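Local coordinates for hypothetical protein (Bacteroides eggerthii, PDB 4JGL) that is of unknown function but folds into a streptavidin-like antiparallel beta barrel with two extra alpha helices and binds calcium in the crystal, at residues P110-A124 with A127-C139. Sequence-based numbering, arbitrary orientation. Where two conformers were deposited one is given.
Sequences PSFTFIPTPDCENSA and ATEKVAGKYYYLC. With CA (calcium ion), chain D; CA (calcium ion), chain C.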
loop_
_atom_site.group_PDB
_atom_site.type_symbol
_atom_site.label_atom_id
_atom_site.label_comp_id
_atom_site.label_asym_id
_atom_site.label_seq_id
_atom_site.Cartn_x
_atom_site.Cartn_y
_atom_site.Cartn_z
ATOM N N PRO A 110 -4.374 5.612 -10.045
ATOM C CA PRO A 110 -3.037 5.654 -10.625
ATOM C C PRO A 110 -2.313 4.313 -10.554
ATOM O O PRO A 110 -2.477 3.566 -9.578
ATOM C CB PRO A 110 -2.301 6.680 -9.740
ATOM C CG PRO A 110 -3.047 6.806 -8.523
ATOM C CD PRO A 110 -4.491 6.484 -8.863
ATOM N N SER A 111 -1.560 3.999 -11.607
ATOM C CA SER A 111 -0.575 2.941 -11.576
ATOM C C SER A 111 0.693 3.485 -10.935
ATOM O O SER A 111 0.880 4.705 -10.821
ATOM C CB SER A 111 -0.301 2.389 -12.973
ATOM O OG SER A 111 -1.469 1.816 -13.534
ATOM N N PHE A 112 1.541 2.586 -10.473
ATOM C CA PHE A 112 2.833 2.994 -9.933
ATOM C C PHE A 112 3.943 2.143 -10.522
ATOM O O PHE A 112 3.780 0.928 -10.676
ATOM C CB PHE A 112 2.887 2.804 -8.398
ATOM C CG PHE A 112 2.067 3.799 -7.618
ATOM C CD1 PHE A 112 2.533 5.093 -7.476
ATOM C CD2 PHE A 112 0.878 3.447 -7.005
ATOM C CE1 PHE A 112 1.813 6.022 -6.749
ATOM C CE2 PHE A 112 0.149 4.375 -6.305
ATOM C CZ PHE A 112 0.610 5.654 -6.175
ATOM N N THR A 113 5.067 2.783 -10.794
ATOM C CA THR A 113 6.347 2.088 -10.969
ATOM C C THR A 113 7.256 2.592 -9.862
ATOM O O THR A 113 7.558 3.797 -9.809
ATOM C CB THR A 113 6.978 2.357 -12.334
ATOM O OG1 THR A 113 6.113 1.831 -13.356
ATOM C CG2 THR A 113 8.350 1.664 -12.502
ATOM N N PHE A 114 7.672 1.694 -8.980
ATOM C CA PHE A 114 8.573 2.023 -7.891
ATOM C C PHE A 114 9.990 1.609 -8.272
ATOM O O PHE A 114 10.219 0.444 -8.642
ATOM C CB PHE A 114 8.133 1.330 -6.612
ATOM C CG PHE A 114 6.854 1.879 -6.044
ATOM C CD1 PHE A 114 6.812 3.168 -5.507
ATOM C CD2 PHE A 114 5.701 1.143 -6.056
ATOM C CE1 PHE A 114 5.624 3.685 -4.993
ATOM C CE2 PHE A 114 4.517 1.656 -5.544
ATOM C CZ PHE A 114 4.488 2.934 -5.034
ATOM N N ILE A 115 10.924 2.564 -8.183
ATOM C CA ILE A 115 12.320 2.338 -8.523
ATOM C C ILE A 115 13.186 2.490 -7.269
ATOM O O ILE A 115 12.834 3.225 -6.345
ATOM C CB ILE A 115 12.816 3.284 -9.630
ATOM C CG1 ILE A 115 12.846 4.733 -9.175
ATOM C CG2 ILE A 115 11.967 3.122 -10.893
ATOM C CD1 ILE A 115 13.488 5.669 -10.218
ATOM N N PRO A 116 14.321 1.780 -7.198
ATOM C CA PRO A 116 15.141 1.907 -6.005
ATOM C C PRO A 116 15.691 3.313 -5.791
ATOM O O PRO A 116 15.735 4.136 -6.713
ATOM C CB PRO A 116 16.292 0.928 -6.253
ATOM C CG PRO A 116 15.719 -0.064 -7.209
ATOM C CD PRO A 116 14.800 0.720 -8.098
ATOM N N THR A 117 16.145 3.552 -4.568
ATOM C CA THR A 117 16.807 4.789 -4.167
ATOM C C THR A 117 18.246 4.456 -3.727
ATOM O O THR A 117 18.544 4.357 -2.550
ATOM C CB THR A 117 16.016 5.490 -3.063
ATOM O OG1 THR A 117 15.837 4.599 -1.979
ATOM C CG2 THR A 117 14.655 5.954 -3.583
ATOM N N PRO A 118 19.160 4.246 -4.699
ATOM C CA PRO A 118 20.489 3.773 -4.314
ATOM C C PRO A 118 21.256 4.710 -3.395
ATOM O O PRO A 118 22.106 4.241 -2.627
ATOM C CB PRO A 118 21.209 3.602 -5.662
ATOM C CG PRO A 118 20.412 4.391 -6.652
ATOM C CD PRO A 118 19.008 4.397 -6.155
ATOM N N ASP A 119 20.959 6.002 -3.444
ATOM C CA ASP A 119 21.717 6.991 -2.693
ATOM C C ASP A 119 21.115 7.360 -1.335
ATOM O O ASP A 119 21.629 8.239 -0.642
ATOM C CB ASP A 119 21.894 8.255 -3.544
ATOM C CG ASP A 119 22.643 7.987 -4.853
ATOM O OD1 ASP A 119 23.498 7.076 -4.888
ATOM O OD2 ASP A 119 22.358 8.686 -5.841
ATOM N N CYS A 120 20.049 6.664 -0.945
ATOM C CA CYS A 120 19.369 6.953 0.317
ATOM C C CYS A 120 19.058 5.677 1.075
ATOM O O CYS A 120 18.284 4.841 0.605
ATOM C CB CYS A 120 18.051 7.706 0.054
ATOM S SG CYS A 120 17.169 8.129 1.576
ATOM N N GLU A 121 19.628 5.523 2.261
ATOM C CA GLU A 121 19.386 4.316 3.051
ATOM C C GLU A 121 18.077 4.396 3.844
ATOM O O GLU A 121 17.655 3.415 4.441
ATOM C CB GLU A 121 20.586 3.945 3.959
ATOM C CG GLU A 121 20.772 4.756 5.242
ATOM C CD GLU A 121 21.898 4.211 6.160
ATOM O OE1 GLU A 121 22.567 3.253 5.754
ATOM O OE2 GLU A 121 22.121 4.740 7.271
ATOM N N ASN A 122 17.434 5.558 3.839
ATOM C CA ASN A 122 16.191 5.769 4.596
ATOM C C ASN A 122 14.913 5.544 3.774
ATOM O O ASN A 122 13.809 5.761 4.264
ATOM C CB ASN A 122 16.165 7.210 5.191
ATOM C CG ASN A 122 17.160 7.422 6.295
ATOM O OD1 ASN A 122 17.580 6.491 6.956
ATOM N ND2 ASN A 122 17.510 8.682 6.526
ATOM N N SER A 123 15.077 5.118 2.527
ATOM C CA SER A 123 13.970 4.760 1.672
ATOM C C SER A 123 14.394 3.556 0.842
ATOM O O SER A 123 15.576 3.374 0.509
ATOM C CB SER A 123 13.579 5.910 0.757
ATOM O OG SER A 123 14.633 6.226 -0.132
ATOM N N ALA A 124 13.417 2.740 0.487
ATOM C CA ALA A 124 13.624 1.568 -0.366
ATOM C C ALA A 124 13.308 1.850 -1.839
ATOM O O ALA A 124 14.051 1.416 -2.731
ATOM C CB ALA A 124 12.760 0.414 0.142
ATOM N N ALA A 127 8.375 6.442 -6.366
ATOM C CA ALA A 127 7.561 6.386 -7.564
ATOM C C ALA A 127 8.249 7.125 -8.697
ATOM O O ALA A 127 8.935 8.107 -8.464
ATOM C CB ALA A 127 6.188 6.971 -7.305
ATOM N N THR A 128 7.986 6.681 -9.922
ATOM C CA THR A 128 8.512 7.370 -11.107
ATOM C C THR A 128 7.676 8.581 -11.518
ATOM O O THR A 128 8.206 9.465 -12.204
ATOM C CB THR A 128 8.608 6.430 -12.305
ATOM O OG1 THR A 128 7.315 5.949 -12.598
ATOM C CG2 THR A 128 9.545 5.271 -12.029
ATOM N N GLU A 129 6.408 8.628 -11.100
ATOM C CA GLU A 129 5.487 9.687 -11.506
ATOM C C GLU A 129 4.774 10.272 -10.303
ATOM O O GLU A 129 4.549 9.586 -9.318
ATOM C CB GLU A 129 4.455 9.154 -12.496
ATOM C CG GLU A 129 5.072 8.711 -13.803
ATOM C CD GLU A 129 4.041 8.447 -14.888
ATOM O OE1 GLU A 129 2.958 9.071 -14.863
ATOM O OE2 GLU A 129 4.329 7.617 -15.772
ATOM N N LYS A 130 4.415 11.548 -10.405
ATOM C CA LYS A 130 3.690 12.234 -9.366
ATOM C C LYS A 130 2.232 11.811 -9.331
ATOM O O LYS A 130 1.620 11.495 -10.376
ATOM C CB LYS A 130 3.724 13.750 -9.610
ATOM C CG LYS A 130 5.110 14.365 -9.476
ATOM C CD LYS A 130 5.098 15.838 -9.821
ATOM C CE LYS A 130 6.506 16.402 -9.891
ATOM N NZ LYS A 130 6.457 17.855 -10.285
ATOM N N VAL A 131 1.679 11.878 -8.126
ATOM C CA VAL A 131 0.254 11.774 -7.872
ATOM C C VAL A 131 -0.082 13.011 -7.053
ATOM O O VAL A 131 0.529 13.277 -6.036
ATOM C CB VAL A 131 -0.085 10.511 -7.067
ATOM C CG1 VAL A 131 -1.559 10.532 -6.587
ATOM C CG2 VAL A 131 0.225 9.284 -7.902
ATOM N N ALA A 132 -1.045 13.796 -7.522
ATOM C CA ALA A 132 -1.415 15.044 -6.863
ATOM C C ALA A 132 -0.155 15.858 -6.553
ATOM O O ALA A 132 0.005 16.404 -5.466
ATOM C CB ALA A 132 -2.211 14.776 -5.610
ATOM N N GLY A 133 0.737 15.936 -7.532
ATOM C CA GLY A 133 1.909 16.768 -7.434
ATOM C C GLY A 133 3.074 16.241 -6.630
ATOM O O GLY A 133 4.071 16.934 -6.487
ATOM N N LYS A 134 2.975 15.022 -6.098
ATOM C CA LYS A 134 4.023 14.499 -5.239
ATOM C C LYS A 134 4.405 13.073 -5.556
ATOM O O LYS A 134 3.627 12.309 -6.109
ATOM C CB LYS A 134 3.614 14.601 -3.780
ATOM C CG LYS A 134 3.438 16.075 -3.344
ATOM C CD LYS A 134 3.192 16.200 -1.881
ATOM C CE LYS A 134 3.140 17.653 -1.414
ATOM N NZ LYS A 134 2.730 17.752 0.012
ATOM N N TYR A 135 5.624 12.726 -5.167
ATOM C CA TYR A 135 6.140 11.376 -5.291
ATOM C C TYR A 135 5.927 10.582 -4.019
ATOM O O TYR A 135 6.346 11.020 -2.956
ATOM C CB TYR A 135 7.637 11.400 -5.592
ATOM C CG TYR A 135 7.980 12.058 -6.906
ATOM C CD1 TYR A 135 7.950 11.342 -8.080
ATOM C CD2 TYR A 135 8.309 13.408 -6.976
ATOM C CE1 TYR A 135 8.260 11.928 -9.288
ATOM C CE2 TYR A 135 8.617 13.997 -8.183
ATOM C CZ TYR A 135 8.605 13.262 -9.331
ATOM O OH TYR A 135 8.922 13.874 -10.537
ATOM N N TYR A 136 5.279 9.423 -4.138
ATOM C CA TYR A 136 5.231 8.490 -3.035
ATOM C C TYR A 136 6.554 7.746 -2.930
ATOM O O TYR A 136 7.127 7.318 -3.928
ATOM C CB TYR A 136 4.104 7.479 -3.229
ATOM C CG TYR A 136 2.754 8.002 -2.836
ATOM C CD1 TYR A 136 2.395 8.121 -1.501
ATOM C CD2 TYR A 136 1.821 8.371 -3.789
ATOM C CE1 TYR A 136 1.150 8.622 -1.112
ATOM C CE2 TYR A 136 0.572 8.851 -3.415
ATOM C CZ TYR A 136 0.244 8.979 -2.078
ATOM O OH TYR A 136 -0.995 9.497 -1.734
ATOM N N TYR A 137 7.016 7.569 -1.706
ATOM C CA TYR A 137 8.146 6.726 -1.396
ATOM C C TYR A 137 7.679 5.461 -0.709
ATOM O O TYR A 137 6.589 5.418 -0.130
ATOM C CB TYR A 137 9.110 7.464 -0.470
ATOM C CG TYR A 137 9.850 8.607 -1.140
ATOM C CD1 TYR A 137 9.201 9.785 -1.504
ATOM C CD2 TYR A 137 11.205 8.519 -1.406
ATOM C CE1 TYR A 137 9.893 10.838 -2.081
ATOM C CE2 TYR A 137 11.893 9.571 -1.980
ATOM C CZ TYR A 137 11.232 10.728 -2.299
ATOM O OH TYR A 137 11.961 11.750 -2.889
ATOM N N LEU A 138 8.523 4.431 -0.767
ATOM C CA LEU A 138 8.356 3.233 0.062
ATOM C C LEU A 138 9.538 3.225 1.012
ATOM O O LEU A 138 10.683 3.049 0.609
ATOM C CB LEU A 138 8.355 1.950 -0.776
ATOM C CG LEU A 138 7.264 1.783 -1.814
ATOM C CD1 LEU A 138 7.390 0.461 -2.540
ATOM C CD2 LEU A 138 5.906 1.890 -1.209
ATOM N N CYS A 139 9.264 3.380 2.307
ATOM C CA CYS A 139 10.253 3.321 3.373
ATOM C C CYS A 139 9.993 2.080 4.195
ATOM O O CYS A 139 8.924 1.951 4.801
ATOM C CB CYS A 139 10.170 4.574 4.246
ATOM S SG CYS A 139 10.369 6.127 3.344
HETATM CA CA CA D . 17.526 3.204 -0.768
HETATM CA CA CA C . 23.322 3.850 9.112
HETATM O O HOH W 1 4.991 5.770 -10.879
HETATM O O HOH W 2 16.986 1.584 -2.398
HETATM O O HOH W 3 24.255 2.272 7.496
HETATM O O HOH W 4 21.863 5.484 10.024
HETATM O O HOH W 5 24.982 5.329 8.669
HETATM O O HOH W 6 19.788 2.440 -0.715
#
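Leu138 lays its CD1 methyl over one face of the Phe114 ring, a CH-pi contact 4.0 Å from the centroid and 16° off the ring normal, while CE1 of the same ring reaches the methyl of Ala127. With CG anti to the carbonyl carbon (chi1 -69°), the end of the Phe114 side chain comes nearer to 127-139. The directions of strands 112-116 and 135-139 differ by 54°. Phe112 CE1 lies 3.8 Å from Val131 CG2 and also meets Tyr136 CD2, its ring plane nearly perpendicular to that of the tyrosine in an oblique pairing. Replacing Phe114 by an alanine is likely to leave the Leu138 methyl without its aromatic face and open a gap beside Ala127.

The backbones pair in the same region. Phe114 and Ala127 form a non-hydrogen-bonded antiparallel pair, beside which Thr128 N donates to Thr113 O (2.9 Å). Water 1 bridges Thr113 N and Thr128 OG1, and the CG2 methyls of Thr128 and Ile115 press together at a tight 3.4 Å. At the far end, Ala124 N donates to Leu138 O (2.8 Å). Just before it, two type I turns fold 117-123 around a calcium ion held by Thr117 O and OG1, Cys120 O and Ser123 O, with two waters and one further atom from elsewhere in the structure; Thr117 OG1 and Ser123 OG share a hydrogen bond, and the Cys120-Cys35 disulfide ties the loop down.

Strand 125-127, which ends on Ala127, joins 112-116 to 135-140 in the curled antiparallel sheet of this streptavidin-like fold. Strand 78-92 flanks 112-116 on its other edge, strand 22-29 pairs with 135-140, and Phe55 and Met26 also pack against Phe114.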